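NADH dehydrogenase, putative (Plasmodium falciparum, PDB 5JWC) probably catalyses, as a flavin-dependent type II NADH dehydrogenase, the transfer of electrons from NADH to ubiquinone. Local coordinates at residues A[379-391]-A[447-459]. Residues are numbered along the deposited sequence; the frame is centred on the assembly and turned at random. Where two conformers were deposited one is given.
Sequences LTKTFPQLSISKW and KFNIPSFIEKWKG. With TRT (fragment of triton X-100), chain J.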
ATOM      1  N   LEU A 379     -46.580 -11.090  19.242  1.00 44.79           N
ATOM      2  CA  LEU A 379     -46.526  -9.660  19.498  1.00 43.07           C
ATOM      3  C   LEU A 379     -45.132  -9.105  19.225  1.00 38.22           C
ATOM      4  O   LEU A 379     -44.960  -7.909  18.987  1.00 37.48           O
ATOM      5  CB  LEU A 379     -46.932  -9.377  20.946  1.00 42.52           C
ATOM      6  CG  LEU A 379     -48.426  -9.477  21.279  1.00 45.50           C
ATOM      7  CD1 LEU A 379     -48.644  -9.372  22.785  1.00 41.99           C
ATOM      8  CD2 LEU A 379     -49.206  -8.400  20.536  1.00 39.64           C
ATOM      9  N   THR A 380     -44.138  -9.982  19.224  1.00 40.74           N
ATOM     10  CA  THR A 380     -42.770  -9.554  18.953  1.00 42.17           C
ATOM     11  C   THR A 380     -42.609  -9.112  17.489  1.00 40.41           C
ATOM     12  O   THR A 380     -41.748  -8.297  17.173  1.00 36.89           O
ATOM     13  CB  THR A 380     -41.775 -10.683  19.317  1.00 45.76           C
ATOM     14  OG1 THR A 380     -40.461 -10.155  19.503  1.00 51.85           O
ATOM     15  CG2 THR A 380     -41.735 -11.740  18.255  1.00 52.84           C
ATOM     16  N   LYS A 381     -43.484  -9.593  16.608  1.00 43.87           N
ATOM     17  CA  LYS A 381     -43.480  -9.134  15.216  1.00 42.12           C
ATOM     18  C   LYS A 381     -43.830  -7.651  15.133  1.00 38.08           C
ATOM     19  O   LYS A 381     -43.431  -6.965  14.195  1.00 37.01           O
ATOM     20  CB  LYS A 381     -44.425  -9.988  14.351  1.00 44.76           C
ATOM     21  CG  LYS A 381     -43.886 -11.414  14.133  1.00 46.29           C
ATOM     22  CD  LYS A 381     -44.899 -12.343  13.461  1.00 55.62           C
ATOM     23  CE  LYS A 381     -46.101 -12.629  14.347  1.00 61.44           C
ATOM     24  NZ  LYS A 381     -46.974 -13.721  13.822  1.00 62.29           N
ATOM     25  N   THR A 382     -44.542  -7.149  16.138  1.00 36.35           N
ATOM     26  CA  THR A 382     -44.868  -5.734  16.228  1.00 30.92           C
ATOM     27  C   THR A 382     -43.983  -4.983  17.218  1.00 34.85           C
ATOM     28  O   THR A 382     -43.576  -3.846  16.967  1.00 35.49           O
ATOM     29  CB  THR A 382     -46.346  -5.524  16.651  1.00 39.51           C
ATOM     30  OG1 THR A 382     -47.220  -6.104  15.675  1.00 42.26           O
ATOM     31  CG2 THR A 382     -46.649  -4.062  16.786  1.00 37.20           C
ATOM     32  N   PHE A 383     -43.699  -5.602  18.359  1.00 33.12           N
ATOM     33  CA  PHE A 383     -42.972  -4.913  19.423  1.00 34.00           C
ATOM     34  C   PHE A 383     -41.666  -5.653  19.743  1.00 34.37           C
ATOM     35  O   PHE A 383     -41.691  -6.665  20.436  1.00 34.61           O
ATOM     36  CB  PHE A 383     -43.825  -4.819  20.699  1.00 35.61           C
ATOM     37  CG  PHE A 383     -45.173  -4.168  20.513  1.00 33.07           C
ATOM     38  CD1 PHE A 383     -45.314  -2.789  20.588  1.00 33.18           C
ATOM     39  CD2 PHE A 383     -46.309  -4.945  20.320  1.00 37.46           C
ATOM     40  CE1 PHE A 383     -46.567  -2.196  20.449  1.00 39.35           C
ATOM     41  CE2 PHE A 383     -47.564  -4.357  20.171  1.00 35.53           C
ATOM     42  CZ  PHE A 383     -47.688  -2.984  20.233  1.00 33.34           C
ATOM     43  N   PRO A 384     -40.521  -5.160  19.234  1.00 33.81           N
ATOM     44  CA  PRO A 384     -39.286  -5.928  19.479  1.00 32.94           C
ATOM     45  C   PRO A 384     -38.906  -5.974  20.966  1.00 31.16           C
ATOM     46  O   PRO A 384     -38.196  -6.885  21.394  1.00 33.94           O
ATOM     47  CB  PRO A 384     -38.227  -5.168  18.664  1.00 33.42           C
ATOM     48  CG  PRO A 384     -38.747  -3.772  18.579  1.00 34.95           C
ATOM     49  CD  PRO A 384     -40.264  -3.920  18.480  1.00 31.77           C
ATOM     50  N   GLN A 385     -39.377  -5.006  21.746  1.00 31.38           N
ATOM     51  CA  GLN A 385     -39.030  -4.951  23.158  1.00 33.09           C
ATOM     52  C   GLN A 385     -39.649  -6.112  23.977  1.00 35.08           C
ATOM     53  O   GLN A 385     -39.260  -6.337  25.113  1.00 35.63           O
ATOM     54  CB  GLN A 385     -39.405  -3.582  23.757  1.00 32.71           C
ATOM     55  CG  GLN A 385     -40.875  -3.218  23.735  1.00 32.18           C
ATOM     56  CD  GLN A 385     -41.292  -2.521  22.452  1.00 37.64           C
ATOM     57  OE1 GLN A 385     -41.022  -3.005  21.352  1.00 36.13           O
ATOM     58  NE2 GLN A 385     -41.974  -1.389  22.589  1.00 33.99           N
ATOM     59  N   LEU A 386     -40.571  -6.866  23.385  1.00 33.39           N
ATOM     60  CA  LEU A 386     -41.142  -8.047  24.039  1.00 35.42           C
ATOM     61  C   LEU A 386     -40.321  -9.290  23.820  1.00 35.33           C
ATOM     62  O   LEU A 386     -40.640 -10.357  24.362  1.00 39.02           O
ATOM     63  CB  LEU A 386     -42.571  -8.322  23.535  1.00 37.51           C
ATOM     64  CG  LEU A 386     -43.653  -7.373  24.018  1.00 36.92           C
ATOM     65  CD1 LEU A 386     -44.991  -7.717  23.363  1.00 37.68           C
ATOM     66  CD2 LEU A 386     -43.767  -7.471  25.523  1.00 36.53           C
ATOM     67  N   SER A 387     -39.295  -9.174  22.985  1.00 33.52           N
ATOM     68  CA  SER A 387     -38.428 -10.302  22.696  1.00 36.31           C
ATOM     69  C   SER A 387     -37.798 -10.839  23.978  1.00 35.57           C
ATOM     70  O   SER A 387     -37.442 -10.069  24.881  1.00 33.14           O
ATOM     71  CB  SER A 387     -37.329  -9.894  21.709  1.00 36.37           C
ATOM     72  OG  SER A 387     -36.412 -10.951  21.499  1.00 33.26           O
ATOM     73  N   ILE A 388     -37.652 -12.156  24.059  1.00 35.98           N
ATOM     74  CA  ILE A 388     -36.990 -12.747  25.217  1.00 38.68           C
ATOM     75  C   ILE A 388     -35.516 -12.323  25.274  1.00 40.33           C
ATOM     76  O   ILE A 388     -34.888 -12.409  26.320  1.00 36.39           O
ATOM     77  CB  ILE A 388     -37.085 -14.287  25.205  1.00 40.15           C
ATOM     78  CG1 ILE A 388     -36.507 -14.855  23.909  1.00 42.91           C
ATOM     79  CG2 ILE A 388     -38.533 -14.743  25.359  1.00 37.75           C
ATOM     80  CD1 ILE A 388     -36.356 -16.374  23.940  1.00 47.80           C
ATOM     81  N   SER A 389     -34.978 -11.845  24.149  1.00 34.41           N
ATOM     82  CA  SER A 389     -33.633 -11.283  24.125  1.00 35.34           C
ATOM     83  C   SER A 389     -33.615  -9.841  24.643  1.00 35.77           C
ATOM     84  O   SER A 389     -32.550  -9.279  24.858  1.00 34.39           O
ATOM     85  CB  SER A 389     -33.042 -11.332  22.699  1.00 37.79           C
ATOM     86  OG  SER A 389     -33.746 -10.472  21.804  1.00 36.31           O
ATOM     87  N   LYS A 390     -34.791  -9.234  24.821  1.00 31.77           N
ATOM     88  CA  LYS A 390     -34.874  -7.826  25.222  1.00 30.48           C
ATOM     89  C   LYS A 390     -35.504  -7.627  26.602  1.00 36.07           C
ATOM     90  O   LYS A 390     -35.299  -6.592  27.239  1.00 37.00           O
ATOM     91  CB  LYS A 390     -35.690  -7.020  24.196  1.00 34.90           C
ATOM     92  CG  LYS A 390     -35.041  -6.871  22.806  1.00 33.32           C
ATOM     93  CD  LYS A 390     -33.825  -5.978  22.858  1.00 33.30           C
ATOM     94  CE  LYS A 390     -33.174  -5.913  21.471  1.00 33.50           C
ATOM     95  NZ  LYS A 390     -31.820  -5.291  21.543  1.00 33.50           N
ATOM     96  N   TRP A 391     -36.312  -8.592  27.025  1.00 32.40           N
ATOM     97  CA  TRP A 391     -37.019  -8.521  28.299  1.00 34.72           C
ATOM     98  C   TRP A 391     -36.856  -9.843  29.028  1.00 35.57           C
ATOM     99  O   TRP A 391     -37.146 -10.910  28.478  1.00 35.90           O
ATOM    100  CB  TRP A 391     -38.507  -8.210  28.087  1.00 33.22           C
ATOM    101  CG  TRP A 391     -39.324  -8.113  29.363  1.00 34.09           C
ATOM    102  CD1 TRP A 391     -40.258  -9.003  29.810  1.00 35.13           C
ATOM    103  CD2 TRP A 391     -39.278  -7.068  30.341  1.00 31.94           C
ATOM    104  NE1 TRP A 391     -40.805  -8.570  30.991  1.00 34.33           N
ATOM    105  CE2 TRP A 391     -40.208  -7.382  31.341  1.00 37.79           C
ATOM    106  CE3 TRP A 391     -38.542  -5.881  30.453  1.00 32.00           C
ATOM    107  CZ2 TRP A 391     -40.423  -6.570  32.448  1.00 33.63           C
ATOM    108  CZ3 TRP A 391     -38.748  -5.077  31.552  1.00 37.69           C
ATOM    109  CH2 TRP A 391     -39.691  -5.425  32.538  1.00 31.42           C
ATOM    110  N   LYS A 447     -47.118  -6.481   1.960  1.00 52.56           N
ATOM    111  CA  LYS A 447     -46.675  -5.146   2.372  1.00 49.54           C
ATOM    112  C   LYS A 447     -47.127  -4.692   3.759  1.00 55.19           C
ATOM    113  O   LYS A 447     -46.569  -3.739   4.308  1.00 51.82           O
ATOM    114  CB  LYS A 447     -47.119  -4.095   1.351  1.00 58.05           C
ATOM    115  CG  LYS A 447     -48.621  -3.988   1.137  1.00 61.57           C
ATOM    116  CD  LYS A 447     -48.975  -2.754   0.289  1.00 64.92           C
ATOM    117  CE  LYS A 447     -48.268  -2.729  -1.060  1.00 65.84           C
ATOM    118  NZ  LYS A 447     -48.393  -4.015  -1.817  1.00 68.44           N
ATOM    119  N   PHE A 448     -48.128  -5.366   4.320  1.00 57.64           N
ATOM    120  CA  PHE A 448     -48.646  -5.012   5.639  1.00 57.69           C
ATOM    121  C   PHE A 448     -48.290  -6.063   6.679  1.00 52.09           C
ATOM    122  O   PHE A 448     -48.673  -5.940   7.838  1.00 50.77           O
ATOM    123  CB  PHE A 448     -50.166  -4.823   5.589  1.00 62.61           C
ATOM    124  CG  PHE A 448     -50.609  -3.789   4.599  1.00 65.15           C
ATOM    125  CD1 PHE A 448     -50.157  -2.478   4.705  1.00 65.14           C
ATOM    126  CD2 PHE A 448     -51.462  -4.125   3.558  1.00 62.49           C
ATOM    127  CE1 PHE A 448     -50.552  -1.518   3.796  1.00 67.06           C
ATOM    128  CE2 PHE A 448     -51.865  -3.171   2.645  1.00 65.32           C
ATOM    129  CZ  PHE A 448     -51.408  -1.863   2.762  1.00 68.03           C
ATOM    130  N   ASN A 449     -47.584  -7.104   6.244  1.00 46.46           N
ATOM    131  CA  ASN A 449     -47.060  -8.118   7.147  1.00 52.69           C
ATOM    132  C   ASN A 449     -45.565  -7.955   7.444  1.00 46.78           C
ATOM    133  O   ASN A 449     -44.886  -8.938   7.717  1.00 46.58           O
ATOM    134  CB  ASN A 449     -47.290  -9.521   6.585  1.00 51.24           C
ATOM    135  CG  ASN A 449     -48.755  -9.884   6.495  1.00 63.67           C
ATOM    136  OD1 ASN A 449     -49.612  -9.222   7.087  1.00 63.45           O
ATOM    137  ND2 ASN A 449     -49.049 -10.961   5.777  1.00 62.72           N
ATOM    138  N   ILE A 450     -45.055  -6.730   7.381  1.00 41.09           N
ATOM    139  CA  ILE A 450     -43.635  -6.485   7.652  1.00 41.20           C
ATOM    140  C   ILE A 450     -43.355  -6.586   9.150  1.00 40.88           C
ATOM    141  O   ILE A 450     -43.867  -5.779   9.933  1.00 33.71           O
ATOM    142  CB  ILE A 450     -43.186  -5.094   7.140  1.00 40.59           C
ATOM    143  CG1 ILE A 450     -43.331  -5.000   5.612  1.00 44.07           C
ATOM    144  CG2 ILE A 450     -41.749  -4.781   7.577  1.00 38.52           C
ATOM    145  CD1 ILE A 450     -43.025  -3.609   5.052  1.00 38.56           C
ATOM    146  N   PRO A 451     -42.548  -7.585   9.559  1.00 38.02           N
ATOM    147  CA  PRO A 451     -42.219  -7.728  10.991  1.00 37.68           C
ATOM    148  C   PRO A 451     -41.187  -6.686  11.481  1.00 39.77           C
ATOM    149  O   PRO A 451     -40.451  -6.102  10.674  1.00 36.07           O
ATOM    150  CB  PRO A 451     -41.646  -9.142  11.078  1.00 37.56           C
ATOM    151  CG  PRO A 451     -41.059  -9.398   9.705  1.00 40.21           C
ATOM    152  CD  PRO A 451     -41.964  -8.659   8.734  1.00 37.54           C
ATOM    153  N   SER A 452     -41.124  -6.454  12.792  1.00 33.19           N
ATOM    154  CA  SER A 452     -40.160  -5.495  13.320  1.00 35.64           C
ATOM    155  C   SER A 452     -38.749  -6.093  13.283  1.00 31.37           C
ATOM    156  O   SER A 452     -38.585  -7.307  13.201  1.00 31.17           O
ATOM    157  CB  SER A 452     -40.507  -5.095  14.751  1.00 36.36           C
ATOM    158  OG  SER A 452     -40.376  -6.218  15.613  1.00 41.91           O
ATOM    159  N   PHE A 453     -37.730  -5.246  13.349  1.00 32.83           N
ATOM    160  CA  PHE A 453     -36.373  -5.771  13.375  1.00 31.05           C
ATOM    161  C   PHE A 453     -35.956  -6.227  14.773  1.00 28.48           C
ATOM    162  O   PHE A 453     -36.029  -5.468  15.735  1.00 29.46           O
ATOM    163  CB  PHE A 453     -35.361  -4.741  12.878  1.00 29.11           C
ATOM    164  CG  PHE A 453     -33.936  -5.207  13.032  1.00 29.37           C
ATOM    165  CD1 PHE A 453     -33.447  -6.234  12.231  1.00 28.73           C
ATOM    166  CD2 PHE A 453     -33.108  -4.665  14.008  1.00 28.81           C
ATOM    167  CE1 PHE A 453     -32.137  -6.693  12.378  1.00 30.76           C
ATOM    168  CE2 PHE A 453     -31.804  -5.128  14.173  1.00 29.02           C
ATOM    169  CZ  PHE A 453     -31.320  -6.138  13.359  1.00 28.07           C
ATOM    170  N   ILE A 454     -35.520  -7.481  14.875  0.56 29.80           N
ATOM    171  CA  ILE A 454     -34.957  -8.000  16.121  0.56 31.73           C
ATOM    172  C   ILE A 454     -33.613  -8.665  15.843  0.56 31.08           C
ATOM    173  O   ILE A 454     -33.547  -9.641  15.104  0.56 31.20           O
ATOM    174  CB  ILE A 454     -35.891  -9.016  16.792  0.56 32.13           C
ATOM    175  CG1 ILE A 454     -37.209  -8.354  17.163  0.56 31.60           C
ATOM    176  CG2 ILE A 454     -35.237  -9.600  18.044  0.56 32.05           C
ATOM    177  CD1 ILE A 454     -38.287  -9.350  17.445  0.56 36.21           C
ATOM    178  N   GLU A 455     -32.545  -8.136  16.429  1.00 28.90           N
ATOM    179  CA  GLU A 455     -31.209  -8.658  16.141  1.00 32.71           C
ATOM    180  C   GLU A 455     -30.907  -9.937  16.916  1.00 33.63           C
ATOM    181  O   GLU A 455     -31.545 -10.233  17.925  1.00 33.69           O
ATOM    182  CB  GLU A 455     -30.140  -7.604  16.450  1.00 31.99           C
ATOM    183  CG  GLU A 455     -29.908  -7.362  17.946  1.00 31.41           C
ATOM    184  CD  GLU A 455     -30.851  -6.305  18.529  1.00 34.75           C
ATOM    185  OE1 GLU A 455     -32.009  -6.196  18.063  1.00 32.81           O
ATOM    186  OE2 GLU A 455     -30.430  -5.575  19.454  1.00 31.96           O
ATOM    187  N   LYS A 456     -29.928 -10.692  16.432  1.00 33.33           N
ATOM    188  CA  LYS A 456     -29.497 -11.904  17.107  1.00 35.35           C
ATOM    189  C   LYS A 456     -28.019 -11.819  17.491  1.00 37.80           C
ATOM    190  O   LYS A 456     -27.139 -11.632  16.641  1.00 35.02           O
ATOM    191  CB  LYS A 456     -29.754 -13.123  16.224  1.00 38.13           C
ATOM    192  CG  LYS A 456     -29.159 -14.416  16.788  1.00 46.33           C
ATOM    193  CD  LYS A 456     -29.693 -15.664  16.086  1.00 54.24           C
ATOM    194  CE  LYS A 456     -28.963 -16.932  16.553  1.00 63.03           C
ATOM    195  NZ  LYS A 456     -29.748 -17.698  17.568  1.00 65.73           N
ATOM    196  N   TRP A 457     -27.741 -11.957  18.778  1.00 37.18           N
ATOM    197  CA  TRP A 457     -26.355 -11.900  19.219  1.00 37.06           C
ATOM    198  C   TRP A 457     -25.622 -13.201  18.874  1.00 35.96           C
ATOM    199  O   TRP A 457     -26.087 -14.292  19.198  1.00 33.16           O
ATOM    200  CB  TRP A 457     -26.273 -11.626  20.715  1.00 39.08           C
ATOM    201  CG  TRP A 457     -24.852 -11.545  21.190  1.00 39.63           C
ATOM    202  CD1 TRP A 457     -23.879 -10.690  20.743  1.00 39.10           C
ATOM    203  CD2 TRP A 457     -24.253 -12.350  22.202  1.00 39.03           C
ATOM    204  NE1 TRP A 457     -22.698 -10.927  21.415  1.00 44.16           N
ATOM    205  CE2 TRP A 457     -22.906 -11.935  22.325  1.00 43.58           C
ATOM    206  CE3 TRP A 457     -24.718 -13.378  23.021  1.00 40.52           C
ATOM    207  CZ2 TRP A 457     -22.024 -12.517  23.235  1.00 49.15           C
ATOM    208  CZ3 TRP A 457     -23.843 -13.962  23.922  1.00 45.45           C
ATOM    209  CH2 TRP A 457     -22.512 -13.529  24.026  1.00 47.26           C
ATOM    210  N   LYS A 458     -24.479 -13.082  18.214  1.00 33.42           N
ATOM    211  CA  LYS A 458     -23.748 -14.269  17.768  1.00 35.45           C
ATOM    212  C   LYS A 458     -22.455 -14.471  18.557  1.00 32.94           C
ATOM    213  O   LYS A 458     -21.758 -15.457  18.376  1.00 37.25           O
ATOM    214  CB  LYS A 458     -23.422 -14.162  16.279  1.00 40.96           C
ATOM    215  CG  LYS A 458     -24.606 -13.758  15.389  1.00 45.73           C
ATOM    216  CD  LYS A 458     -25.451 -14.958  15.017  1.00 44.84           C
ATOM    217  CE  LYS A 458     -26.570 -14.579  14.048  1.00 48.38           C
ATOM    218  NZ  LYS A 458     -26.045 -13.913  12.813  1.00 58.45           N
ATOM    219  N   GLY A 459     -22.123 -13.521  19.416  1.00 32.10           N
ATOM    220  CA  GLY A 459     -20.896 -13.616  20.179  1.00 31.44           C
ATOM    221  C   GLY A 459     -19.803 -12.666  19.724  1.00 34.04           C
ATOM    222  O   GLY A 459     -19.922 -11.993  18.695  1.00 36.47           O
TER
HETATM  223  C25 TRT J 608     -21.389 -11.003  10.442  1.00 42.29           C
HETATM  224  O24 TRT J 608     -20.204 -10.266  10.422  1.00 46.37           O
HETATM  225  C23 TRT J 608     -20.199  -9.304  11.475  1.00 40.71           C
HETATM  226  C22 TRT J 608     -18.814  -9.188  12.023  1.00 34.92           C
HETATM  227  O21 TRT J 608     -18.635 -10.153  13.098  1.00 48.93           O
HETATM  228  C20 TRT J 608     -17.280 -10.213  13.511  1.00 42.73           C
HETATM  229  C19 TRT J 608     -17.171 -10.903  14.865  1.00 39.30           C
HETATM  230  O18 TRT J 608     -17.537 -12.305  14.836  1.00 54.69           O
HETATM  231  C17 TRT J 608     -17.763 -12.815  16.143  1.00 45.21           C
HETATM  232  C16 TRT J 608     -18.174 -14.314  16.047  1.00 46.73           C
HETATM  233  O15 TRT J 608     -19.587 -14.471  15.723  1.00 54.67           O
HETATM  234  C12 TRT J 608     -19.678 -15.643  14.902  1.00 47.23           C
HETATM  235  C13 TRT J 608     -19.123 -16.850  15.405  1.00 59.36           C
HETATM  236  C14 TRT J 608     -19.151 -18.010  14.617  1.00 66.49           C
HETATM  237  C11 TRT J 608     -20.235 -15.591  13.625  1.00 51.98           C
HETATM  238  C10 TRT J 608     -20.269 -16.759  12.831  1.00 60.05           C
HETATM  239  C9  TRT J 608     -19.730 -17.969  13.329  1.00 63.25           C
HETATM  240  C6  TRT J 608     -19.759 -19.234  12.461  1.00 65.75           C
HETATM  241  C8  TRT J 608     -21.100 -19.992  12.632  1.00 68.06           C
HETATM  242  C7  TRT J 608     -19.667 -18.773  11.006  1.00 62.96           C
HETATM  243  C5  TRT J 608     -18.416 -20.041  12.729  1.00 56.99           C
HETATM  244  C1  TRT J 608     -18.323 -21.466  13.438  1.00 62.23           C
HETATM  245  C2  TRT J 608     -19.025 -21.544  14.809  1.00 65.73           C
HETATM  246  C4  TRT J 608     -18.762 -22.583  12.479  1.00 62.59           C
HETATM  247  C3  TRT J 608     -16.852 -21.723  13.722  1.00 59.44           C
HETATM  248  O   HOH W   1     -39.898  -9.262  14.807  1.00 42.47           O
HETATM  249  O   HOH W   2     -31.938  -8.985  20.367  1.00 38.71           O
HETATM  250  O   HOH W   3     -32.628 -12.524  19.218  1.00 44.58           O
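Ser452 meets Thr380 and Lys381 through both backbone and side chain. Its amide N donates to Lys381 O at 2.7 Å; the N-H...O angle is 146°, so the bond is somewhat bent, and the CA of Pro451 adds a C-H...O contact to the same oxygen. With chi1 at 66°, the hydroxyl of Ser452 sits between its own backbone N and carbonyl carbon, and OG lies 2.9 Å from Thr380 O. Water 1 donates to both Thr380 O and Ser452 O, bridging the two backbones.

The apolar part centres on Ile454, whose two branches diverge in the conformer given, one of two modelled. Ile454 CG1 rests on Pro384 CB at 3.7 Å, while Ile454 CG2 approaches the hydroxyl pair Ser387-Ser389, 3.9 Å from Ser387 OG. Those two hydroxyls are hydrogen-bonded to each other (OG to OG 2.7 Å), and water 2 bridges Ser389 OG to Glu455 O.

Farther along, Lys390 and Glu455 form a salt bridge, their side chains crossing at about a right angle. Lys390 NZ lies 2.5 Å from Glu455 OE2, a distance short enough that its exact value is doubtful, and comes from above the carboxylate plane, 42° out of it; both chains bend at chi2. Lys418 O gives the ammonium a second partner.

The contact thus lays segment 447-459, in the loop between helix 424-440 and strand 460-465, along the helical insertion domain of PfNDH2. Its chemistry is mixed: a backbone hydrogen bond and a salt bridge flank the Ile454-Pro384 apolar patch, and ordered waters join backbone oxygens of the loop to segment 379-391.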